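Local coordinates for protein RNA polymerase ECF-subfamily sigma factor (Streptomyces venezuelae, PDB 6DXO) that directs RNA polymerase to specific promoters as an extracytoplasmic function sigma factor, probably serving aerial mycelium formation, and is held here in complex with the anti-sigma factor RsbN, at residues V4-L18 against L52-F65. Sequence-based numbering, arbitrary orientation.
Sequences VDRAQAGEAEAFGRL and LRRISTFTWQGRDF
Gln8 reaches across to the 52-65 segment and gives both amide hydrogens to its backbone. Gln8 NE2 meets Ile55 O at 2.8 Å in a nearly straight bond, almost along the C=O axis. Gln8 NE2 also meets Phe58 O at 3.0 Å, this time from above the carbonyl plane. Both acceptors lie close to the plane of the amide, which fixes its rotation and turns OE1 to receive a hydrogen from a water bound to Arg63 NE. Glutamine suits the place because one planar group both donates twice and accepts. Cut back to an alanine, this position would probably leave the carbonyls of Ile55 and Phe58 without their common donor and the turn between them less firmly held.

The rest of the contact is apolar. Ile55 carries CD1 to 3.9 Å from Ala7 CB, a methyl small enough to let it in, and to the edge of the Phe15 ring. With CG anti to the backbone N (chi1 -165°), Phe15 lays its ring against Leu52, whose flexible apolar branch suits an aromatic face: CD1 sits over it, 4.0 Å from the Phe15 centroid. Leu52 CB touches Phe15 CZ at 3.5 Å. In this all-helical sigma-70 region 2 domain, the contact ties helix 4-7 and the start of helix 12-31 to the end of helix 37-53 and the connection to helix 65-79. Val4 uses its branching to serve two rings: CG1 approaches Phe58 CD2 at 3.8 Å, while CG2 makes an off-centre CH-pi contact with Phe65. Leu18 CD1 makes a second, 4.3 Å from the centroid of Phe65, whose broad ring can receive both, and Tyr22 adds an edge-to-face partner. Trp68 stacks on Phe58.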
# COMPACT_ATOMS: atom_id res chain seq x y z
N VAL A 4 -5.45 -0.05 -14.52
CA VAL A 4 -5.12 -1.47 -14.58
C VAL A 4 -4.69 -1.83 -15.99
O VAL A 4 -3.63 -2.42 -16.18
CB VAL A 4 -6.31 -2.36 -14.15
CG1 VAL A 4 -5.95 -3.83 -14.29
CG2 VAL A 4 -6.70 -2.05 -12.73
N ASP A 5 -5.51 -1.46 -16.96
CA ASP A 5 -5.18 -1.66 -18.37
C ASP A 5 -3.83 -1.03 -18.74
O ASP A 5 -3.08 -1.60 -19.53
CB ASP A 5 -6.29 -1.11 -19.28
CG ASP A 5 -7.46 -2.06 -19.42
OD1 ASP A 5 -7.60 -2.96 -18.57
OD2 ASP A 5 -8.25 -1.91 -20.39
N ARG A 6 -3.52 0.12 -18.15
CA ARG A 6 -2.21 0.75 -18.39
C ARG A 6 -1.04 -0.03 -17.79
O ARG A 6 0.04 -0.09 -18.38
CB ARG A 6 -2.18 2.20 -17.90
CG ARG A 6 -2.99 3.18 -18.73
CD ARG A 6 -2.49 4.62 -18.55
NE ARG A 6 -1.53 4.74 -17.45
CZ ARG A 6 -0.77 5.81 -17.23
NH1 ARG A 6 -0.85 6.85 -18.04
NH2 ARG A 6 0.08 5.83 -16.21
N ALA A 7 -1.23 -0.61 -16.60
CA ALA A 7 -0.19 -1.45 -16.01
C ALA A 7 0.00 -2.74 -16.81
O ALA A 7 1.10 -3.30 -16.86
CB ALA A 7 -0.57 -1.81 -14.58
N GLN A 8 -1.09 -3.24 -17.36
CA GLN A 8 -1.01 -4.45 -18.17
C GLN A 8 -0.27 -4.15 -19.48
O GLN A 8 -0.05 -5.05 -20.30
CB GLN A 8 -2.40 -5.03 -18.40
CG GLN A 8 -2.97 -5.74 -17.18
CD GLN A 8 -4.44 -6.16 -17.35
OE1 GLN A 8 -5.30 -5.36 -17.71
NE2 GLN A 8 -4.72 -7.43 -17.07
N ALA A 9 0.12 -2.88 -19.64
CA ALA A 9 1.03 -2.44 -20.71
C ALA A 9 2.45 -2.23 -20.18
O ALA A 9 3.31 -1.67 -20.86
CB ALA A 9 0.54 -1.15 -21.32
N GLY A 10 2.70 -2.68 -18.95
CA GLY A 10 4.04 -2.59 -18.40
C GLY A 10 4.51 -1.18 -18.09
O GLY A 10 5.69 -0.97 -17.82
N GLU A 11 3.60 -0.20 -18.14
CA GLU A 11 3.88 1.11 -17.56
C GLU A 11 3.98 0.90 -16.06
O GLU A 11 2.95 0.76 -15.39
CB GLU A 11 2.78 2.11 -17.88
CG GLU A 11 2.92 3.42 -17.10
CD GLU A 11 2.63 4.65 -17.95
OE1 GLU A 11 1.93 4.52 -18.97
OE2 GLU A 11 3.12 5.74 -17.59
N ALA A 12 5.21 0.87 -15.56
CA ALA A 12 5.47 0.52 -14.17
C ALA A 12 4.82 1.52 -13.22
O ALA A 12 4.33 1.12 -12.17
CB ALA A 12 6.97 0.43 -13.91
N GLU A 13 4.83 2.79 -13.59
CA GLU A 13 4.27 3.84 -12.74
C GLU A 13 2.75 3.72 -12.58
O GLU A 13 2.20 4.11 -11.55
CB GLU A 13 4.65 5.23 -13.26
CG GLU A 13 3.88 6.37 -12.59
CD GLU A 13 4.20 6.51 -11.10
OE1 GLU A 13 5.23 5.98 -10.65
OE2 GLU A 13 3.40 7.16 -10.39
N ALA A 14 2.08 3.16 -13.58
CA ALA A 14 0.66 2.91 -13.46
C ALA A 14 0.41 1.92 -12.32
O ALA A 14 -0.55 2.09 -11.56
CB ALA A 14 0.04 2.39 -14.79
N PHE A 15 1.27 0.92 -12.18
CA PHE A 15 1.08 -0.03 -11.07
C PHE A 15 1.40 0.68 -9.74
O PHE A 15 0.78 0.42 -8.73
CB PHE A 15 1.94 -1.28 -11.22
CG PHE A 15 1.51 -2.39 -10.31
CD1 PHE A 15 0.53 -3.29 -10.71
CD2 PHE A 15 2.05 -2.52 -9.03
CE1 PHE A 15 0.12 -4.32 -9.86
CE2 PHE A 15 1.63 -3.54 -8.17
CZ PHE A 15 0.66 -4.43 -8.59
N GLY A 16 2.35 1.59 -9.77
CA GLY A 16 2.60 2.40 -8.57
C GLY A 16 1.36 3.17 -8.15
O GLY A 16 1.03 3.26 -6.95
N ARG A 17 0.67 3.73 -9.13
CA ARG A 17 -0.58 4.43 -8.88
C ARG A 17 -1.67 3.49 -8.34
O ARG A 17 -2.52 3.91 -7.54
CB ARG A 17 -1.07 5.08 -10.17
CG ARG A 17 -0.08 6.04 -10.80
CD ARG A 17 -0.45 7.48 -10.49
NE ARG A 17 -0.67 7.68 -9.07
CZ ARG A 17 -1.74 8.27 -8.55
NH1 ARG A 17 -2.70 8.72 -9.35
NH2 ARG A 17 -1.86 8.41 -7.24
N LEU A 18 -1.69 2.25 -8.79
CA LEU A 18 -2.67 1.30 -8.25
C LEU A 18 -2.37 1.09 -6.76
O LEU A 18 -3.29 1.08 -5.94
CB LEU A 18 -2.67 -0.03 -9.02
CG LEU A 18 -3.29 0.02 -10.42
CD1 LEU A 18 -3.12 -1.31 -11.15
CD2 LEU A 18 -4.74 0.43 -10.35
N LEU A 52 0.58 -8.39 -9.13
CA LEU A 52 1.48 -7.93 -10.18
C LEU A 52 1.98 -9.11 -10.98
O LEU A 52 1.94 -9.10 -12.21
CB LEU A 52 2.65 -7.18 -9.53
CG LEU A 52 3.77 -6.65 -10.43
CD1 LEU A 52 4.48 -5.51 -9.73
CD2 LEU A 52 4.74 -7.76 -10.75
N ARG A 53 2.42 -10.14 -10.27
CA ARG A 53 2.95 -11.33 -10.93
C ARG A 53 1.89 -12.06 -11.77
O ARG A 53 2.24 -12.78 -12.70
CB ARG A 53 3.58 -12.29 -9.91
CG ARG A 53 4.81 -11.72 -9.21
CD ARG A 53 5.57 -12.81 -8.49
NE ARG A 53 4.82 -13.37 -7.37
CZ ARG A 53 5.11 -13.13 -6.09
NH1 ARG A 53 6.14 -12.35 -5.78
NH2 ARG A 53 4.38 -13.69 -5.13
N ARG A 54 0.61 -11.89 -11.43
CA ARG A 54 -0.46 -12.56 -12.17
C ARG A 54 -1.24 -11.59 -13.06
O ARG A 54 -2.27 -11.95 -13.61
CB ARG A 54 -1.43 -13.27 -11.23
CG ARG A 54 -0.77 -14.06 -10.11
CD ARG A 54 -1.77 -14.95 -9.39
NE ARG A 54 -1.82 -16.29 -9.97
CZ ARG A 54 -1.23 -17.36 -9.42
NH1 ARG A 54 -0.56 -17.23 -8.28
NH2 ARG A 54 -1.32 -18.54 -10.01
N ILE A 55 -0.76 -10.36 -13.18
CA ILE A 55 -1.58 -9.35 -13.83
C ILE A 55 -1.89 -9.69 -15.30
O ILE A 55 -2.85 -9.18 -15.86
CB ILE A 55 -0.95 -7.92 -13.71
CG1 ILE A 55 -2.05 -6.85 -13.68
CG2 ILE A 55 0.07 -7.67 -14.82
CD1 ILE A 55 -1.53 -5.43 -13.63
N SER A 56 -1.09 -10.56 -15.91
CA SER A 56 -1.35 -10.96 -17.31
C SER A 56 -2.54 -11.92 -17.43
O SER A 56 -3.04 -12.18 -18.53
CB SER A 56 -0.11 -11.59 -17.95
OG SER A 56 0.24 -12.80 -17.31
N THR A 57 -3.00 -12.44 -16.30
CA THR A 57 -4.14 -13.37 -16.30
C THR A 57 -5.43 -12.64 -15.94
O THR A 57 -6.53 -13.18 -16.10
CB THR A 57 -3.96 -14.50 -15.28
OG1 THR A 57 -4.04 -13.95 -13.96
CG2 THR A 57 -2.61 -15.17 -15.47
N PHE A 58 -5.29 -11.42 -15.43
CA PHE A 58 -6.42 -10.63 -14.97
C PHE A 58 -7.24 -10.13 -16.14
O PHE A 58 -7.20 -8.95 -16.49
CB PHE A 58 -5.91 -9.46 -14.11
CG PHE A 58 -7.00 -8.70 -13.42
CD1 PHE A 58 -7.74 -9.28 -12.40
CD2 PHE A 58 -7.25 -7.39 -13.75
CE1 PHE A 58 -8.73 -8.57 -11.75
CE2 PHE A 58 -8.25 -6.67 -13.10
CZ PHE A 58 -8.98 -7.27 -12.10
N THR A 59 -8.01 -11.04 -16.75
CA THR A 59 -8.68 -10.78 -18.01
C THR A 59 -10.06 -11.43 -18.09
O THR A 59 -10.69 -11.43 -19.15
CB THR A 59 -7.83 -11.34 -19.16
OG1 THR A 59 -7.52 -12.71 -18.89
CG2 THR A 59 -6.52 -10.55 -19.30
N TRP A 60 -10.53 -12.00 -16.98
CA TRP A 60 -11.84 -12.65 -16.96
C TRP A 60 -12.99 -11.64 -16.91
O TRP A 60 -12.84 -10.52 -16.42
CB TRP A 60 -11.94 -13.68 -15.84
CG TRP A 60 -11.72 -13.14 -14.46
CD1 TRP A 60 -12.66 -12.60 -13.63
CD2 TRP A 60 -10.48 -13.09 -13.75
NE1 TRP A 60 -12.07 -12.22 -12.44
CE2 TRP A 60 -10.74 -12.51 -12.49
CE3 TRP A 60 -9.17 -13.49 -14.05
CZ2 TRP A 60 -9.74 -12.31 -11.55
CZ3 TRP A 60 -8.19 -13.29 -13.11
CH2 TRP A 60 -8.48 -12.71 -11.87
N GLN A 61 -14.15 -12.07 -17.40
CA GLN A 61 -15.28 -11.18 -17.68
C GLN A 61 -15.66 -10.14 -16.62
O GLN A 61 -15.64 -8.93 -16.89
CB GLN A 61 -16.51 -12.01 -18.06
CG GLN A 61 -17.49 -11.23 -18.90
CD GLN A 61 -16.83 -10.57 -20.09
OE1 GLN A 61 -16.08 -11.21 -20.83
NE2 GLN A 61 -17.08 -9.27 -20.27
N GLY A 62 -16.02 -10.58 -15.42
CA GLY A 62 -16.53 -9.66 -14.42
C GLY A 62 -15.53 -9.24 -13.35
O GLY A 62 -15.91 -9.01 -12.19
N ARG A 63 -14.27 -9.12 -13.73
CA ARG A 63 -13.18 -8.84 -12.78
C ARG A 63 -13.25 -7.44 -12.17
O ARG A 63 -13.67 -6.49 -12.82
CB ARG A 63 -11.82 -9.06 -13.45
CG ARG A 63 -11.50 -8.04 -14.54
CD ARG A 63 -10.44 -8.56 -15.50
NE ARG A 63 -10.09 -7.57 -16.51
CZ ARG A 63 -10.72 -7.44 -17.68
NH1 ARG A 63 -11.74 -8.23 -17.98
NH2 ARG A 63 -10.32 -6.50 -18.53
N ASP A 64 -12.81 -7.32 -10.92
CA ASP A 64 -12.77 -6.04 -10.23
C ASP A 64 -11.44 -6.02 -9.46
O ASP A 64 -11.16 -6.93 -8.70
CB ASP A 64 -13.96 -5.91 -9.27
CG ASP A 64 -14.02 -4.55 -8.60
OD1 ASP A 64 -14.78 -3.68 -9.08
OD2 ASP A 64 -13.31 -4.34 -7.59
N PHE A 65 -10.63 -5.00 -9.70
CA PHE A 65 -9.26 -5.02 -9.20
C PHE A 65 -9.17 -4.95 -7.67
O PHE A 65 -8.44 -5.72 -7.05
CB PHE A 65 -8.41 -3.92 -9.83
CG PHE A 65 -6.95 -4.05 -9.52
CD1 PHE A 65 -6.21 -5.09 -10.05
CD2 PHE A 65 -6.32 -3.15 -8.69
CE1 PHE A 65 -4.86 -5.22 -9.76
CE2 PHE A 65 -4.98 -3.28 -8.39
CZ PHE A 65 -4.25 -4.31 -8.92
O HOH W 1 -8.21 -5.52 -16.65